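Local coordinates for putative polyketide cyclase SMa1630 (PDB 4U13), which is of unproven function but is a putative polyketide cyclase that probably binds a small molecule in the pocket of a cone-shaped SnoaL-like fold, at residues G83-G87 with S88-L92; M4-P7 with D8-M12. All coordinates share one frame; numbering follows the deposited sequence.

Contact 1: G83-G87 with S88-L92; sequences GRFPG and SPVTL
Two first torsions bring Phe85 and Ser88 together. In Phe85, chi1 of 65° sets CG between the backbone N and the carbonyl carbon, which brings the ring alongside Ser88; in Ser88, chi1 of 174° carries OG away from its own N and towards Gly83. The serine then works in two directions. Its CB lies above one face of the Phe85 ring, 3.7 Å from the ring centroid, a CH-pi contact displaced towards the rim, where Phe85 CZ is 3.5 Å from Ser88 CB. Its OG accepts the amide of Gly83, with Gly83 N to Ser88 OG at 2.8 Å and an N-H...O angle of 172°, a short and nearly straight bond. Val90 extends the apolar patch: its CG1 reaches Phe85 CE1 at 4.0 Å, meeting the ring obliquely. Cutting Phe85 back to an alanine removes the ring, and Ser88 CB and Val90 CG1 are then likely to lose their shared aromatic partner, with a gap opened beside them. The backbone supplies a further link, a weak bond of 3.3 Å from Ser88 N to Phe85 O, which closes a type II beta turn through Pro86 and Gly87. A side chain at Gly87 would collide with the carbonyl oxygen of Pro86, which explains a glycine at this place in the turn. A cis peptide bond then leads from Ser88 into Pro89, just before strand 90-99 begins. Strand 74-82 flanks this exit, with Ser82 touching Ser88 and Pro89, while Val90 and Val81 share backbone hydrogen bonding. These features define a connection between adjacent antiparallel strands: a surface loop containing a type II turn, at one end of two neighbouring inner strands of the NTF2-like sheet.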
ATOM      1  N   GLY A  83     -14.899   2.037   2.398  1.00 56.68           N
ATOM      2  CA  GLY A  83     -15.271   0.816   3.169  1.00 55.90           C
ATOM      3  C   GLY A  83     -16.753   0.632   3.447  1.00 56.59           C
ATOM      4  O   GLY A  83     -17.598   1.268   2.811  1.00 57.24           O
ATOM      5  N   ARG A  84     -17.040  -0.245   4.397  1.00 56.70           N
ATOM      6  CA  ARG A  84     -18.393  -0.569   4.825  1.00 59.45           C
ATOM      7  C   ARG A  84     -18.814   0.441   5.931  1.00 55.99           C
ATOM      8  O   ARG A  84     -18.700   0.181   7.124  1.00 57.56           O
ATOM      9  CB  ARG A  84     -18.494  -2.048   5.298  1.00 61.55           C
ATOM     10  CG  ARG A  84     -19.913  -2.518   5.692  1.00 67.48           C
ATOM     11  CD  ARG A  84     -20.027  -3.898   6.421  1.00 72.96           C
ATOM     12  NE  ARG A  84     -19.025  -4.073   7.506  1.00 79.94           N
ATOM     13  CZ  ARG A  84     -17.781  -4.573   7.359  1.00 81.82           C
ATOM     14  NH1 ARG A  84     -16.958  -4.654   8.409  1.00 80.57           N
ATOM     15  NH2 ARG A  84     -17.341  -4.994   6.166  1.00 83.65           N
ATOM     16  N   PHE A  85     -19.306   1.592   5.493  1.00 53.33           N
ATOM     17  CA  PHE A  85     -19.754   2.657   6.379  1.00 51.67           C
ATOM     18  C   PHE A  85     -20.583   3.623   5.544  1.00 52.79           C
ATOM     19  O   PHE A  85     -20.401   3.704   4.317  1.00 53.96           O
ATOM     20  CB  PHE A  85     -18.568   3.367   7.077  1.00 52.69           C
ATOM     21  CG  PHE A  85     -17.615   4.139   6.128  1.00 54.32           C
ATOM     22  CD1 PHE A  85     -17.894   5.459   5.710  1.00 55.31           C
ATOM     23  CD2 PHE A  85     -16.416   3.557   5.715  1.00 53.43           C
ATOM     24  CE1 PHE A  85     -17.014   6.130   4.870  1.00 56.22           C
ATOM     25  CE2 PHE A  85     -15.549   4.228   4.886  1.00 52.26           C
ATOM     26  CZ  PHE A  85     -15.834   5.492   4.463  1.00 53.83           C
ATOM     27  N   PRO A  86     -21.466   4.386   6.194  1.00 52.44           N
ATOM     28  CA  PRO A  86     -22.412   5.213   5.439  1.00 52.27           C
ATOM     29  C   PRO A  86     -21.703   6.294   4.691  1.00 53.07           C
ATOM     30  O   PRO A  86     -20.880   7.019   5.270  1.00 50.86           O
ATOM     31  CB  PRO A  86     -23.301   5.841   6.540  1.00 55.38           C
ATOM     32  CG  PRO A  86     -23.122   4.974   7.780  1.00 55.46           C
ATOM     33  CD  PRO A  86     -21.709   4.428   7.659  1.00 53.37           C
ATOM     34  N   GLY A  87     -21.996   6.396   3.394  1.00 53.87           N
ATOM     35  CA  GLY A  87     -21.428   7.462   2.564  1.00 52.49           C
ATOM     36  C   GLY A  87     -20.088   7.223   1.911  1.00 52.02           C
ATOM     37  O   GLY A  87     -19.608   8.102   1.200  1.00 53.16           O
ATOM     38  N   SER A  88     -19.481   6.051   2.149  1.00 52.40           N
ATOM     39  CA  SER A  88     -18.229   5.648   1.493  1.00 52.82           C
ATOM     40  C   SER A  88     -18.321   5.815  -0.045  1.00 55.96           C
ATOM     41  O   SER A  88     -19.358   5.549  -0.607  1.00 55.98           O
ATOM     42  CB  SER A  88     -17.877   4.208   1.862  1.00 52.82           C
ATOM     43  OG  SER A  88     -16.756   3.702   1.176  1.00 52.24           O
ATOM     44  N   PRO A  89     -17.253   6.264  -0.722  1.00 59.78           N
ATOM     45  CA  PRO A  89     -15.935   6.628  -0.088  1.00 58.63           C
ATOM     46  C   PRO A  89     -15.902   8.128   0.268  1.00 57.50           C
ATOM     47  O   PRO A  89     -16.649   8.911  -0.310  1.00 59.14           O
ATOM     48  CB  PRO A  89     -14.951   6.368  -1.226  1.00 57.08           C
ATOM     49  CG  PRO A  89     -15.753   6.775  -2.486  1.00 58.60           C
ATOM     50  CD  PRO A  89     -17.226   6.484  -2.193  1.00 59.19           C
ATOM     51  N   VAL A  90     -15.077   8.518   1.219  1.00 55.36           N
ATOM     52  CA  VAL A  90     -14.993   9.911   1.624  1.00 54.07           C
ATOM     53  C   VAL A  90     -13.539  10.356   1.674  1.00 55.21           C
ATOM     54  O   VAL A  90     -12.637   9.557   1.915  1.00 55.46           O
ATOM     55  CB  VAL A  90     -15.685  10.122   2.976  1.00 55.93           C
ATOM     56  CG1 VAL A  90     -14.929   9.438   4.092  1.00 56.43           C
ATOM     57  CG2 VAL A  90     -15.843  11.601   3.255  1.00 58.34           C
ATOM     58  N   THR A  91     -13.289  11.625   1.380  1.00 56.49           N
ATOM     59  CA  THR A  91     -11.944  12.129   1.407  1.00 52.71           C
ATOM     60  C   THR A  91     -11.709  12.887   2.668  1.00 53.79           C
ATOM     61  O   THR A  91     -12.482  13.720   3.011  1.00 52.48           O
ATOM     62  CB  THR A  91     -11.622  12.997   0.219  1.00 52.67           C
ATOM     63  OG1 THR A  91     -11.619  12.188  -0.957  1.00 52.99           O
ATOM     64  CG2 THR A  91     -10.205  13.485   0.362  1.00 54.36           C
ATOM     65  N   LEU A  92     -10.590  12.609   3.346  1.00 57.92           N
ATOM     66  CA  LEU A  92     -10.295  13.188   4.663  1.00 57.63           C
ATOM     67  C   LEU A  92      -8.895  13.746   4.712  1.00 53.48           C
ATOM     68  O   LEU A  92      -8.036  13.314   3.974  1.00 53.55           O
ATOM     69  CB  LEU A  92     -10.391  12.096   5.759  1.00 57.99           C
ATOM     70  CG  LEU A  92     -11.802  11.632   6.101  1.00 59.75           C
ATOM     71  CD1 LEU A  92     -11.829  10.388   6.989  1.00 58.73           C
ATOM     72  CD2 LEU A  92     -12.524  12.798   6.766  1.00 64.74           C
TER

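Contact 2: M4-P7 with D8-M12; sequences MDLP and DIVNM
The N-terminus of helix 8-19 is where Leu6 and Pro7 meet Val10 and Asn11, with Pro7 at the N-cap position. Its carbonyl oxygen receives the amide of Asn11, Pro7 O to Asn11 N being 3.2 Å; an N-H...O angle of 172° and a C=O...N angle of 168° show a straight bond lying almost on the carbonyl axis. The same oxygen takes a second bond, weak and bent, from Val10 N at 3.1 Å. Two amides of the first turn thus converge on one acceptor. The proline ring runs alongside Val10, both side chains pointing the same way, with Pro7 CG 4.0 Å from Val10 CG2.

This first turn also packs the N-terminal segment into the NTF2-like fold: Val10 touches Phe96 and Ile9 touches Ile98 on strand 90-99, whereas Leu6 and Pro7 reach Ser68 and Val70 on strand 62-71. Buried Leu6 crosses Val10 at about a right angle, and its CD2 meets Val10 CG1 at 4.0 Å. The two halves of that pair come together because Val10 CG1 is anti to the backbone N (chi1 169°), while Leu6 CG lies anti to its carbonyl carbon. Leu6 also crosses Asn11 roughly perpendicularly, with Leu6 CD1 4.0 Å from Asn11 OD1. The side-chain nitrogen of Asn11, ND2, has a different partner, forming a weak hydrogen bond to Asp15 OD2 one turn further along the helix.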
HETATM    1  N   MSE A   4       7.230   9.003  -1.840  1.00 86.39           N
HETATM    2  CA  MSE A   4       8.466   9.696  -1.422  1.00 92.80           C
HETATM    3  C   MSE A   4       8.212  11.145  -1.010  1.00 88.87           C
HETATM    4  O   MSE A   4       9.036  11.724  -0.329  1.00 89.01           O
HETATM    5  CB  MSE A   4       9.569   9.558  -2.470  1.00105.33           C
HETATM    6  CG  MSE A   4       9.125  10.044  -3.849  1.00121.04           C
HETATM    7 SE   MSE A   4      10.620  10.865  -4.861  1.00158.77          SE
HETATM    8  CE  MSE A   4       9.961  12.733  -4.929  1.00142.71           C
ATOM      9  N   ASP A   5       7.062  11.731  -1.377  1.00 86.86           N
ATOM     10  CA  ASP A   5       6.691  13.090  -0.929  1.00 85.49           C
ATOM     11  C   ASP A   5       6.401  13.136   0.549  1.00 81.19           C
ATOM     12  O   ASP A   5       6.349  14.219   1.112  1.00 87.08           O
ATOM     13  CB  ASP A   5       5.440  13.636  -1.638  1.00 85.93           C
ATOM     14  CG  ASP A   5       5.595  13.714  -3.152  1.00 92.33           C
ATOM     15  OD1 ASP A   5       6.688  13.420  -3.667  1.00103.48           O
ATOM     16  OD2 ASP A   5       4.619  14.071  -3.844  1.00 95.03           O
ATOM     17  N   LEU A   6       6.180  11.980   1.170  1.00 74.55           N
ATOM     18  CA  LEU A   6       5.812  11.934   2.578  1.00 72.99           C
ATOM     19  C   LEU A   6       7.034  11.728   3.411  1.00 68.46           C
ATOM     20  O   LEU A   6       7.957  11.112   2.948  1.00 68.72           O
ATOM     21  CB  LEU A   6       4.836  10.790   2.813  1.00 74.82           C
ATOM     22  CG  LEU A   6       3.444  10.998   2.198  1.00 78.77           C
ATOM     23  CD1 LEU A   6       2.530   9.785   2.362  1.00 77.86           C
ATOM     24  CD2 LEU A   6       2.813  12.227   2.823  1.00 79.52           C
ATOM     25  N   PRO A   7       7.077  12.300   4.619  1.00 69.28           N
ATOM     26  CA  PRO A   7       8.102  11.906   5.607  1.00 68.94           C
ATOM     27  C   PRO A   7       8.080  10.379   5.843  1.00 67.28           C
ATOM     28  O   PRO A   7       7.015   9.758   5.827  1.00 61.53           O
ATOM     29  CB  PRO A   7       7.681  12.627   6.892  1.00 67.71           C
ATOM     30  CG  PRO A   7       6.716  13.674   6.496  1.00 69.46           C
ATOM     31  CD  PRO A   7       6.188  13.364   5.117  1.00 70.91           C
ATOM     32  N   ASP A   8       9.230   9.761   6.073  1.00 67.72           N
ATOM     33  CA  ASP A   8       9.253   8.309   6.250  1.00 67.48           C
ATOM     34  C   ASP A   8       8.214   7.811   7.256  1.00 61.93           C
ATOM     35  O   ASP A   8       7.606   6.774   7.062  1.00 59.58           O
ATOM     36  CB  ASP A   8      10.623   7.852   6.727  1.00 73.50           C
ATOM     37  CG  ASP A   8      11.635   7.857   5.629  1.00 81.89           C
ATOM     38  OD1 ASP A   8      11.208   7.800   4.459  1.00 88.69           O
ATOM     39  OD2 ASP A   8      12.848   7.915   5.928  1.00 88.37           O
ATOM     40  N   ILE A   9       8.057   8.542   8.349  1.00 60.42           N
ATOM     41  CA  ILE A   9       7.222   8.090   9.421  1.00 60.92           C
ATOM     42  C   ILE A   9       5.715   8.088   9.064  1.00 59.55           C
ATOM     43  O   ILE A   9       4.977   7.215   9.499  1.00 58.59           O
ATOM     44  CB  ILE A   9       7.500   8.873  10.712  1.00 60.82           C
ATOM     45  CG1 ILE A   9       6.881   8.156  11.917  1.00 61.59           C
ATOM     46  CG2 ILE A   9       6.961  10.280  10.606  1.00 63.13           C
ATOM     47  CD1 ILE A   9       7.517   6.809  12.201  1.00 62.78           C
ATOM     48  N   VAL A  10       5.263   9.071   8.286  1.00 61.20           N
ATOM     49  CA  VAL A  10       3.898   9.130   7.827  1.00 56.16           C
ATOM     50  C   VAL A  10       3.673   7.948   6.889  1.00 56.02           C
ATOM     51  O   VAL A  10       2.639   7.263   6.904  1.00 55.24           O
ATOM     52  CB  VAL A  10       3.641  10.437   7.100  1.00 59.15           C
ATOM     53  CG1 VAL A  10       2.306  10.394   6.381  1.00 58.88           C
ATOM     54  CG2 VAL A  10       3.677  11.588   8.091  1.00 61.32           C
ATOM     55  N   ASN A  11       4.640   7.693   6.056  1.00 56.60           N
ATOM     56  CA  ASN A  11       4.545   6.542   5.170  1.00 61.47           C
ATOM     57  C   ASN A  11       4.429   5.179   5.886  1.00 59.27           C
ATOM     58  O   ASN A  11       3.748   4.250   5.415  1.00 55.03           O
ATOM     59  CB  ASN A  11       5.765   6.540   4.318  1.00 69.67           C
ATOM     60  CG  ASN A  11       5.482   6.055   2.960  1.00 80.45           C
ATOM     61  OD1 ASN A  11       5.241   6.869   2.065  1.00 87.28           O
ATOM     62  ND2 ASN A  11       5.497   4.726   2.777  1.00 83.59           N
HETATM   63  N   MSE A  12       5.106   5.075   7.023  1.00 56.28           N
HETATM   64  CA  MSE A  12       5.031   3.892   7.860  1.00 60.43           C
HETATM   65  C   MSE A  12       3.641   3.718   8.448  1.00 55.95           C
HETATM   66  O   MSE A  12       3.137   2.607   8.498  1.00 55.34           O
HETATM   67  CB  MSE A  12       6.092   4.049   8.943  1.00 68.49           C
HETATM   68  CG  MSE A  12       6.300   2.778   9.784  1.00 88.41           C
HETATM   69 SE   MSE A  12       7.646   3.076  11.263  1.00120.06          SE
HETATM   70  CE  MSE A  12       9.158   3.685  10.097  1.00 98.88           C
TER

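Overall arrangement
Contact 2 (residues 4-12) precedes contact 1 (residues 83-92) along the chain, and they do not touch: their centres are about 24 Å apart and their nearest atoms about 11 Å. Strand 90-99 connects them. Contact 1 lies where this strand begins, after the loop from strand 74-82, whereas the start of helix 8-19 in contact 2 packs on Phe96 and Ile98 further along it. The centre of contact 1 lies about 16 Å from the centre of the chain and its touching residues include none that are buried; that of contact 2 lies about 11 Å from it, and three of its residues are buried. One contact therefore shapes a peripheral strand connection, while the other seats the N-terminal helix against the mixed sheet.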